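Local coordinates for cellulose biosynthesis protein BcsG (PDB 5OLT) that is required for cellulose biosynthesis in Salmonella, the extramembrane domain present here being a zinc-binding member of the alkaline phosphatase family, at residues A[67-71]-A[72-76]; A[115-119]-A[120-124]. All blocks are in the same frame, centred on the assembly; numbering follows the deposited sequence. Where two conformers were deposited one is given.

Interaction 1: A[67-71]-A[72-76]; sequences CSLSW and SDVEA. With ZN (zinc ion), chain B.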
loop_
_atom_site.group_PDB
_atom_site.type_symbol
_atom_site.label_atom_id
_atom_site.label_comp_id
_atom_site.label_asym_id
_atom_site.label_seq_id
_atom_site.Cartn_x
_atom_site.Cartn_y
_atom_site.Cartn_z
ATOM N N CYS A 67 3.028 -5.350 7.538
ATOM C CA CYS A 67 2.173 -5.128 8.710
ATOM C C CYS A 67 2.854 -4.164 9.693
ATOM O O CYS A 67 4.059 -4.265 9.915
ATOM C CB CYS A 67 1.888 -6.494 9.374
ATOM S SG CYS A 67 0.798 -6.447 10.840
ATOM N N SER A 68 2.062 -3.268 10.305
ATOM C CA SER A 68 2.509 -2.554 11.513
ATOM C C SER A 68 3.701 -1.612 11.278
ATOM O O SER A 68 4.677 -1.640 12.040
ATOM C CB SER A 68 2.791 -3.536 12.668
ATOM O OG SER A 68 1.607 -4.260 12.986
ATOM N N LEU A 69 3.570 -0.738 10.271
ATOM C CA LEU A 69 4.604 0.230 9.915
ATOM C C LEU A 69 3.917 1.501 9.428
ATOM O O LEU A 69 3.404 1.533 8.302
ATOM C CB LEU A 69 5.519 -0.365 8.825
ATOM C CG LEU A 69 6.604 0.619 8.328
ATOM C CD1 LEU A 69 7.524 1.012 9.459
ATOM C CD2 LEU A 69 7.387 -0.077 7.206
ATOM N N SER A 70 3.965 2.551 10.243
ATOM C CA SER A 70 3.522 3.904 9.822
ATOM C C SER A 70 4.668 4.899 9.941
ATOM O O SER A 70 5.699 4.610 10.564
ATOM C CB SER A 70 2.360 4.375 10.698
ATOM O OG SER A 70 2.840 4.599 12.028
ATOM N N TRP A 71 4.482 6.087 9.373
ATOM C CA TRP A 71 5.488 7.127 9.585
ATOM C C TRP A 71 5.684 7.438 11.049
ATOM O O TRP A 71 6.827 7.669 11.462
ATOM C CB TRP A 71 5.158 8.408 8.834
ATOM C CG TRP A 71 5.463 8.356 7.356
ATOM C CD1 TRP A 71 4.561 8.543 6.316
ATOM C CD2 TRP A 71 6.752 8.212 6.719
ATOM N NE1 TRP A 71 5.196 8.498 5.096
ATOM C CE2 TRP A 71 6.540 8.278 5.301
ATOM C CE3 TRP A 71 8.056 7.998 7.200
ATOM C CZ2 TRP A 71 7.602 8.165 4.370
ATOM C CZ3 TRP A 71 9.096 7.831 6.275
ATOM C CH2 TRP A 71 8.863 7.921 4.876
ATOM N N SER A 72 4.598 7.466 11.848
ATOM C CA SER A 72 4.716 7.698 13.266
ATOM C C SER A 72 5.617 6.640 13.933
ATOM O O SER A 72 6.411 6.952 14.823
ATOM C CB SER A 72 3.332 7.672 13.886
ATOM O OG SER A 72 3.419 7.908 15.260
ATOM N N ASP A 73 5.474 5.382 13.510
ATOM C CA ASP A 73 6.315 4.335 14.069
ATOM C C ASP A 73 7.784 4.549 13.694
ATOM O O ASP A 73 8.656 4.360 14.541
ATOM C CB ASP A 73 5.926 2.953 13.555
ATOM C CG ASP A 73 4.482 2.542 13.846
ATOM O OD1 ASP A 73 3.883 2.985 14.860
ATOM O OD2 ASP A 73 3.983 1.708 13.042
ATOM N N VAL A 74 8.031 4.946 12.441
ATOM C CA VAL A 74 9.415 5.186 11.982
ATOM C C VAL A 74 10.036 6.313 12.834
ATOM O O VAL A 74 11.189 6.193 13.301
ATOM C CB VAL A 74 9.480 5.508 10.494
ATOM C CG1 VAL A 74 10.923 5.817 10.079
ATOM C CG2 VAL A 74 8.930 4.354 9.676
ATOM N N GLU A 75 9.272 7.383 13.060
ATOM C CA GLU A 75 9.735 8.494 13.879
ATOM C C GLU A 75 10.019 8.021 15.313
ATOM O O GLU A 75 11.116 8.271 15.864
ATOM C CB GLU A 75 8.709 9.635 13.851
ATOM C CG GLU A 75 9.040 10.768 14.817
ATOM C CD GLU A 75 10.178 11.668 14.340
ATOM O OE1 GLU A 75 10.614 11.543 13.164
ATOM O OE2 GLU A 75 10.644 12.507 15.155
ATOM N N ALA A 76 9.050 7.324 15.920
ATOM C CA ALA A 76 9.187 6.875 17.327
ATOM C C ALA A 76 10.346 5.886 17.490
ATOM O O ALA A 76 11.006 5.834 18.540
ATOM C CB ALA A 76 7.880 6.263 17.808
HETATM ZN ZN ZN B . -1.254 -5.882 10.022
HETATM O O HOH W 1 1.298 3.516 14.089
HETATM O O HOH W 2 -1.978 -6.593 12.305
#

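Interaction 2: A[115-119]-A[120-124]; sequences GQPSH and TRLYQ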
loop_
_atom_site.group_PDB
_atom_site.type_symbol
_atom_site.label_atom_id
_atom_site.label_comp_id
_atom_site.label_asym_id
_atom_site.label_seq_id
_atom_site.Cartn_x
_atom_site.Cartn_y
_atom_site.Cartn_z
ATOM N N GLY A 115 -11.738 3.164 -6.872
ATOM C CA GLY A 115 -11.748 4.063 -5.744
ATOM C C GLY A 115 -12.108 3.383 -4.418
ATOM O O GLY A 115 -12.477 2.198 -4.342
ATOM N N GLN A 116 -11.923 4.140 -3.362
ATOM C CA GLN A 116 -12.004 3.594 -2.010
ATOM C C GLN A 116 -13.441 3.218 -1.608
ATOM O O GLN A 116 -14.305 4.101 -1.601
ATOM C CB GLN A 116 -11.497 4.673 -1.058
ATOM C CG GLN A 116 -11.473 4.181 0.387
ATOM C CD GLN A 116 -10.685 5.069 1.320
ATOM O OE1 GLN A 116 -9.641 5.590 0.943
ATOM N NE2 GLN A 116 -11.134 5.205 2.540
ATOM N N PRO A 117 -13.662 1.963 -1.184
ATOM C CA PRO A 117 -15.001 1.569 -0.702
ATOM C C PRO A 117 -15.172 1.746 0.795
ATOM O O PRO A 117 -14.198 1.789 1.561
ATOM C CB PRO A 117 -15.033 0.074 -0.987
ATOM C CG PRO A 117 -13.606 -0.387 -0.864
ATOM C CD PRO A 117 -12.782 0.786 -1.380
ATOM N N SER A 118 -16.428 1.790 1.236
ATOM C CA SER A 118 -16.723 1.617 2.663
ATOM C C SER A 118 -16.245 0.259 3.140
ATOM O O SER A 118 -16.022 -0.665 2.335
ATOM C CB SER A 118 -18.237 1.758 2.910
ATOM O OG SER A 118 -18.904 0.679 2.256
ATOM N N HIS A 119 -16.095 0.132 4.462
ATOM C CA HIS A 119 -15.711 -1.129 5.018
ATOM C C HIS A 119 -16.689 -2.270 4.632
ATOM O O HIS A 119 -16.240 -3.361 4.284
ATOM C CB HIS A 119 -15.553 -1.011 6.533
ATOM C CG HIS A 119 -15.066 -2.263 7.165
ATOM N ND1 HIS A 119 -13.725 -2.561 7.292
ATOM C CD2 HIS A 119 -15.739 -3.311 7.688
ATOM C CE1 HIS A 119 -13.591 -3.727 7.906
ATOM N NE2 HIS A 119 -14.806 -4.207 8.153
ATOM N N THR A 120 -17.990 -1.971 4.712
ATOM C CA THR A 120 -19.040 -2.922 4.339
ATOM C C THR A 120 -18.774 -3.489 2.929
ATOM O O THR A 120 -18.773 -4.719 2.750
ATOM C CB THR A 120 -20.449 -2.281 4.413
ATOM O OG1 THR A 120 -20.670 -1.715 5.716
ATOM C CG2 THR A 120 -21.534 -3.321 4.143
ATOM N N ARG A 121 -18.512 -2.584 1.975
ATOM C CA ARG A 121 -18.327 -2.925 0.548
ATOM C C ARG A 121 -17.070 -3.800 0.353
ATOM O O ARG A 121 -16.977 -4.608 -0.609
ATOM C CB ARG A 121 -18.274 -1.659 -0.317
ATOM C CG ARG A 121 -19.549 -1.061 -0.898
ATOM C CD ARG A 121 -19.374 -0.737 -2.431
ATOM N NE ARG A 121 -18.535 0.461 -2.755
ATOM C CZ ARG A 121 -17.567 0.566 -3.679
ATOM N NH1 ARG A 121 -17.243 -0.464 -4.484
ATOM N NH2 ARG A 121 -16.912 1.746 -3.840
ATOM N N LEU A 122 -16.094 -3.690 1.253
ATOM C CA LEU A 122 -14.906 -4.593 1.148
ATOM C C LEU A 122 -15.179 -6.062 1.208
ATOM O O LEU A 122 -14.378 -6.881 0.717
ATOM C CB LEU A 122 -13.910 -4.400 2.291
ATOM C CG LEU A 122 -12.955 -3.293 2.195
ATOM C CD1 LEU A 122 -12.044 -3.367 3.414
ATOM C CD2 LEU A 122 -12.187 -3.261 0.883
ATOM N N TYR A 123 -16.272 -6.416 1.897
ATOM C CA TYR A 123 -16.563 -7.800 2.177
ATOM C C TYR A 123 -17.621 -8.407 1.241
ATOM O O TYR A 123 -18.115 -9.505 1.480
ATOM C CB TYR A 123 -16.851 -7.995 3.681
ATOM C CG TYR A 123 -15.566 -7.851 4.443
ATOM C CD1 TYR A 123 -14.722 -8.959 4.631
ATOM C CD2 TYR A 123 -15.141 -6.602 4.933
ATOM C CE1 TYR A 123 -13.497 -8.820 5.275
ATOM C CE2 TYR A 123 -13.928 -6.472 5.571
ATOM C CZ TYR A 123 -13.119 -7.568 5.760
ATOM O OH TYR A 123 -11.900 -7.445 6.408
ATOM N N GLN A 124 -17.942 -7.659 0.182
ATOM C CA GLN A 124 -18.830 -8.079 -0.873
ATOM C C GLN A 124 -17.984 -8.105 -2.140
ATOM O O GLN A 124 -16.990 -7.395 -2.215
ATOM C CB GLN A 124 -20.012 -7.092 -0.972
ATOM C CG GLN A 124 -20.792 -6.996 0.359
ATOM C CD GLN A 124 -21.676 -5.762 0.567
ATOM O OE1 GLN A 124 -21.632 -4.774 -0.180
ATOM N NE2 GLN A 124 -22.491 -5.818 1.631
HETATM O O HOH W 3 -14.865 1.508 -5.730
HETATM O O HOH W 4 -16.964 4.279 -2.342
HETATM O O HOH W 5 -18.441 2.533 -0.788
#

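Interaction 1: A[67-71]-A[72-76]
D73 reaches back from the first turn of helix 71-76 to S70, and its side chain can be followed outward atom by atom. Its CB lies 3.4 Å from S70 O. With CG set opposite its own carbonyl carbon and beside the backbone N (chi1 -59°), the carboxylate swings toward the residue before the helix, and CG comes within 3.2 Å of S70 OG. At the tip the two oxygens diverge. OD2 accepts from S70 N at 2.9 Å, the N-H (148° at the hydrogen) approaching from above the carboxylate plane, and it is also bonded by the backbone N of G269. OD1 accepts a hydrogen bond from a water whose oxygen lies 2.7 Å away and which also bonds S70 OG, and a further bond from L271 N, so that several donors hold this buried carboxylate and probably stabilise its negative charge. The return bond runs from D73 N to S70 OG, 3.1 Å and fairly straight at 157°; it depends on S70 OG standing between its own backbone N and carbonyl carbon. Together the two reciprocal bonds make a capping box, with S70 as N-cap. Helical bonding takes over at once: V74 N donates to S70 O, and E75 N to W71 O at 2.9 Å. Beside the box, L69 CD1 meets V74 CG2 at 3.6 Å, an apolar contact between obliquely crossing side chains. W71 adds a looser approach to V74, while its indole packs against W85 and strand 291-299. Upstream, three residues before the N-cap, C67 binds the zinc ion through SG at 2.3 Å, in a site completed by S102, E266, H267 and a water.

Interaction 2: A[115-119]-A[120-124]
P117 lies against two residues of the short, weakly bonded helix 119-122. Its CB sits over the centre of the R121 guanidinium, 3.7 Å above the plane, while its CG meets L122 CD2 at 3.7 Å, the two side chains crossing at about a right angle. S118, next in the chain, is the N-cap: OG, held between its own backbone N and carbonyl carbon (chi1 65°), accepts from R121 N at 3.3 Å. L122 N donates to S118 O and, weakly, to H119 O. This is the close-packed part.

While one face of the R121 guanidinium is packed on P117, its N-H edge is looser and bridged by water. Bends at chi2 and chi3 fold the chain back along the loop, where NH2 donates to two waters in the guanidinium plane, one bonded to G115 O and the other to Q116 O. A third water accepts from both NE and S118 N, and E42 adds a long, weak ion pair. At the far end H119 NE2 comes 3.5 Å from Y123 CE2; the rings are inclined at 46° in an oblique pair, and H119 O lies at the edge of the Y123 ring.

The turn is wedged among several elements. Q116 and S118 touch helix 27-42, Y123 and L122 lean on helix 102-110, H119 N bonds E356 of strand 355-357, and Y123 OH bonds E159 of helix 156-162.

In the fold
Following the chain from the N terminus, strand 60-66 of the central mixed sheet runs into interaction 1, which closes the turn into helix 71-76 beside the zinc site. The chain then passes through strand 90-96 and helix 102-110, where S102 supplies another zinc ligand, before interaction 2 closes the turn into helix 119-122. The contacts are in series, neither nested nor crossed, with centres about 25 Å apart and nearest atoms about 13 Å apart. Interaction 1 joins the C-terminal end of strand 60-66 to the chain following strand 259-265; interaction 2 links helices 27-42 and 102-110 with the small antiparallel sheet beginning at 355-357.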